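Local coordinates for capsular polysaccharide export system protein KpsC (PDB 6MGD) that probably transfers Kdo in beta-(2,7) linkage as a GT-B-type glycosyltransferase, building the glycolipid anchor of bacterial capsules, at residues A[298-303]-A[309-314]. Sequence-based numbering, arbitrary orientation.
Sequences PMYVSL and ISAEEA
Tyr300 lays its ring against the first turn of helix 311-322, with Ala311 CA 3.9 Å from the ring centroid and 10° off the normal, a CH-pi contact over the face. The methyl of Ala311 lies nearer the hydroxyl end, with CB 3.5 Å from Tyr300 CE1, while Ala314 CB approaches Tyr300 CD2 obliquely at 3.6 Å. The turn that meets the ring is capped by Ser310, which forms a capping box with Glu313: Glu313 N donates to Ser310 OG (3.3 Å), and Ser310 N to the anti lone pair of Glu313 OE1 (3.0 Å). The ring's position follows from chi1 of -61°, which sets CG anti to the carbonyl carbon; the phenol oxygen then reaches the carbonyl of Leu294 in helix 286-296 for a hydrogen bond. A leucine here would probably leave that carbonyl without its phenol partner and strip Ala311 CA of its aromatic face. The backbone of Tyr300 is also tied across: Ile309 N donates to Tyr300 O at 3.0 Å and 163°. Strand 298-300 is an edge strand of a mixed sheet, antiparallel to strand 88-92, and a short loop returns the chain from it to the C-terminal helix in this GT-B-clan protein. At Ser302, CB meets Ile309 CG2 at 3.8 Å, and Ile309 CD1 lies against the Ser302 backbone. The hydroxyl of Ser302 hydrogen-bonds the carboxylate of Glu317, a later residue of that helix.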
ATOM      1  N   PRO A 298       3.284   3.936  -9.308  1.00 47.67           N
ATOM      2  CA  PRO A 298       3.094   5.272  -8.743  1.00 46.51           C
ATOM      3  C   PRO A 298       3.852   6.345  -9.511  1.00 47.05           C
ATOM      4  O   PRO A 298       4.851   6.088 -10.187  1.00 47.25           O
ATOM      5  CB  PRO A 298       3.654   5.130  -7.317  1.00 44.14           C
ATOM      6  CG  PRO A 298       4.415   3.805  -7.296  1.00 42.46           C
ATOM      7  CD  PRO A 298       4.456   3.287  -8.699  1.00 44.13           C
ATOM      8  N   MET A 299       3.344   7.568  -9.398  1.00 46.33           N
ATOM      9  CA  MET A 299       4.031   8.737  -9.920  1.00 49.04           C
ATOM     10  C   MET A 299       5.032   9.258  -8.893  1.00 47.00           C
ATOM     11  O   MET A 299       4.929   8.984  -7.695  1.00 44.76           O
ATOM     12  CB  MET A 299       3.030   9.838 -10.284  1.00 51.33           C
ATOM     13  CG  MET A 299       2.081   9.471 -11.410  1.00 53.57           C
ATOM     14  SD  MET A 299       0.831  10.735 -11.732  1.00 56.59           S
ATOM     15  CE  MET A 299      -0.062  10.729 -10.180  1.00 54.73           C
ATOM     16  N   TYR A 300       6.017  10.008  -9.381  1.00 52.29           N
ATOM     17  CA  TYR A 300       7.016  10.629  -8.521  1.00 49.43           C
ATOM     18  C   TYR A 300       7.298  12.034  -9.029  1.00 51.41           C
ATOM     19  O   TYR A 300       7.626  12.215 -10.205  1.00 53.37           O
ATOM     20  CB  TYR A 300       8.315   9.814  -8.479  1.00 47.63           C
ATOM     21  CG  TYR A 300       8.167   8.409  -7.931  1.00 46.24           C
ATOM     22  CD1 TYR A 300       7.976   7.327  -8.782  1.00 46.48           C
ATOM     23  CD2 TYR A 300       8.230   8.164  -6.564  1.00 45.21           C
ATOM     24  CE1 TYR A 300       7.845   6.040  -8.288  1.00 44.61           C
ATOM     25  CE2 TYR A 300       8.101   6.880  -6.059  1.00 44.28           C
ATOM     26  CZ  TYR A 300       7.907   5.822  -6.926  1.00 44.00           C
ATOM     27  OH  TYR A 300       7.775   4.542  -6.430  1.00 42.13           O
ATOM     28  N   VAL A 301       7.169  13.021  -8.146  1.00 49.70           N
ATOM     29  CA  VAL A 301       7.451  14.416  -8.466  1.00 52.20           C
ATOM     30  C   VAL A 301       8.475  14.940  -7.470  1.00 51.75           C
ATOM     31  O   VAL A 301       8.319  14.755  -6.258  1.00 51.36           O
ATOM     32  CB  VAL A 301       6.175  15.282  -8.441  1.00 52.86           C
ATOM     33  CG1 VAL A 301       6.533  16.764  -8.446  1.00 54.17           C
ATOM     34  CG2 VAL A 301       5.288  14.947  -9.629  1.00 52.73           C
ATOM     35  N   SER A 302       9.517  15.590  -7.983  1.00 54.97           N
ATOM     36  CA  SER A 302      10.586  16.101  -7.135  1.00 54.73           C
ATOM     37  C   SER A 302      10.063  17.144  -6.156  1.00 54.58           C
ATOM     38  O   SER A 302       9.257  18.008  -6.512  1.00 56.17           O
ATOM     39  CB  SER A 302      11.693  16.709  -7.997  1.00 57.23           C
ATOM     40  OG  SER A 302      12.631  17.406  -7.197  1.00 59.28           O
ATOM     41  N   LEU A 303      10.536  17.065  -4.910  1.00 56.71           N
ATOM     42  CA  LEU A 303      10.163  18.057  -3.910  1.00 57.63           C
ATOM     43  C   LEU A 303      10.864  19.392  -4.128  1.00 61.37           C
ATOM     44  O   LEU A 303      10.388  20.414  -3.624  1.00 62.41           O
ATOM     45  CB  LEU A 303      10.485  17.543  -2.506  1.00 56.39           C
ATOM     46  CG  LEU A 303       9.848  16.231  -2.049  1.00 52.92           C
ATOM     47  CD1 LEU A 303      10.400  15.827  -0.691  1.00 52.70           C
ATOM     48  CD2 LEU A 303       8.333  16.350  -1.998  1.00 51.28           C
ATOM     49  N   ILE A 309      10.253  12.598 -11.668  1.00 55.26           N
ATOM     50  CA  ILE A 309      11.526  11.924 -11.466  1.00 53.79           C
ATOM     51  C   ILE A 309      11.270  10.430 -11.315  1.00 54.77           C
ATOM     52  O   ILE A 309      10.139   9.984 -11.116  1.00 51.84           O
ATOM     53  CB  ILE A 309      12.289  12.470 -10.240  1.00 50.78           C
ATOM     54  CG1 ILE A 309      11.485  12.222  -8.962  1.00 48.98           C
ATOM     55  CG2 ILE A 309      12.579  13.952 -10.405  1.00 50.98           C
ATOM     56  CD1 ILE A 309      12.166  12.720  -7.699  1.00 48.51           C
ATOM     57  N   SER A 310      12.347   9.653 -11.414  1.00 52.87           N
ATOM     58  CA  SER A 310      12.243   8.214 -11.244  1.00 53.66           C
ATOM     59  C   SER A 310      12.149   7.859  -9.762  1.00 52.71           C
ATOM     60  O   SER A 310      12.405   8.681  -8.877  1.00 52.38           O
ATOM     61  CB  SER A 310      13.437   7.508 -11.885  1.00 55.54           C
ATOM     62  OG  SER A 310      14.629   7.764 -11.162  1.00 56.73           O
ATOM     63  N   ALA A 311      11.768   6.608  -9.498  1.00 55.28           N
ATOM     64  CA  ALA A 311      11.693   6.136  -8.119  1.00 53.18           C
ATOM     65  C   ALA A 311      13.054   6.189  -7.440  1.00 53.96           C
ATOM     66  O   ALA A 311      13.133   6.382  -6.221  1.00 53.31           O
ATOM     67  CB  ALA A 311      11.131   4.715  -8.076  1.00 51.97           C
ATOM     68  N   GLU A 312      14.133   6.029  -8.208  1.00 53.74           N
ATOM     69  CA  GLU A 312      15.469   6.115  -7.629  1.00 54.40           C
ATOM     70  C   GLU A 312      15.804   7.548  -7.236  1.00 53.57           C
ATOM     71  O   GLU A 312      16.347   7.790  -6.151  1.00 53.02           O
ATOM     72  CB  GLU A 312      16.502   5.565  -8.613  1.00 58.39           C
ATOM     73  CG  GLU A 312      16.201   4.157  -9.113  1.00 58.28           C
ATOM     74  CD  GLU A 312      15.341   4.146 -10.363  1.00 58.17           C
ATOM     75  OE1 GLU A 312      15.809   3.635 -11.401  1.00 60.22           O
ATOM     76  OE2 GLU A 312      14.202   4.658 -10.312  1.00 56.19           O
ATOM     77  N   GLU A 313      15.486   8.511  -8.104  1.00 53.83           N
ATOM     78  CA  GLU A 313      15.714   9.913  -7.771  1.00 53.72           C
ATOM     79  C   GLU A 313      14.848  10.353  -6.598  1.00 50.27           C
ATOM     80  O   GLU A 313      15.245  11.238  -5.830  1.00 50.57           O
ATOM     81  CB  GLU A 313      15.450  10.790  -8.998  1.00 55.86           C
ATOM     82  CG  GLU A 313      16.423  10.543 -10.147  1.00 57.85           C
ATOM     83  CD  GLU A 313      16.042  11.280 -11.420  1.00 57.53           C
ATOM     84  OE1 GLU A 313      14.903  11.101 -11.899  1.00 55.14           O
ATOM     85  OE2 GLU A 313      16.886  12.037 -11.946  1.00 59.86           O
ATOM     86  N   ALA A 314      13.668   9.747  -6.440  1.00 52.79           N
ATOM     87  CA  ALA A 314      12.834  10.043  -5.281  1.00 50.82           C
ATOM     88  C   ALA A 314      13.488   9.551  -3.997  1.00 51.22           C
ATOM     89  O   ALA A 314      13.442  10.235  -2.967  1.00 50.13           O
ATOM     90  CB  ALA A 314      11.450   9.415  -5.454  1.00 47.89           C
TER
HETATM   91  O   HOH W   1       6.912   9.206 -11.681  1.00 51.91           O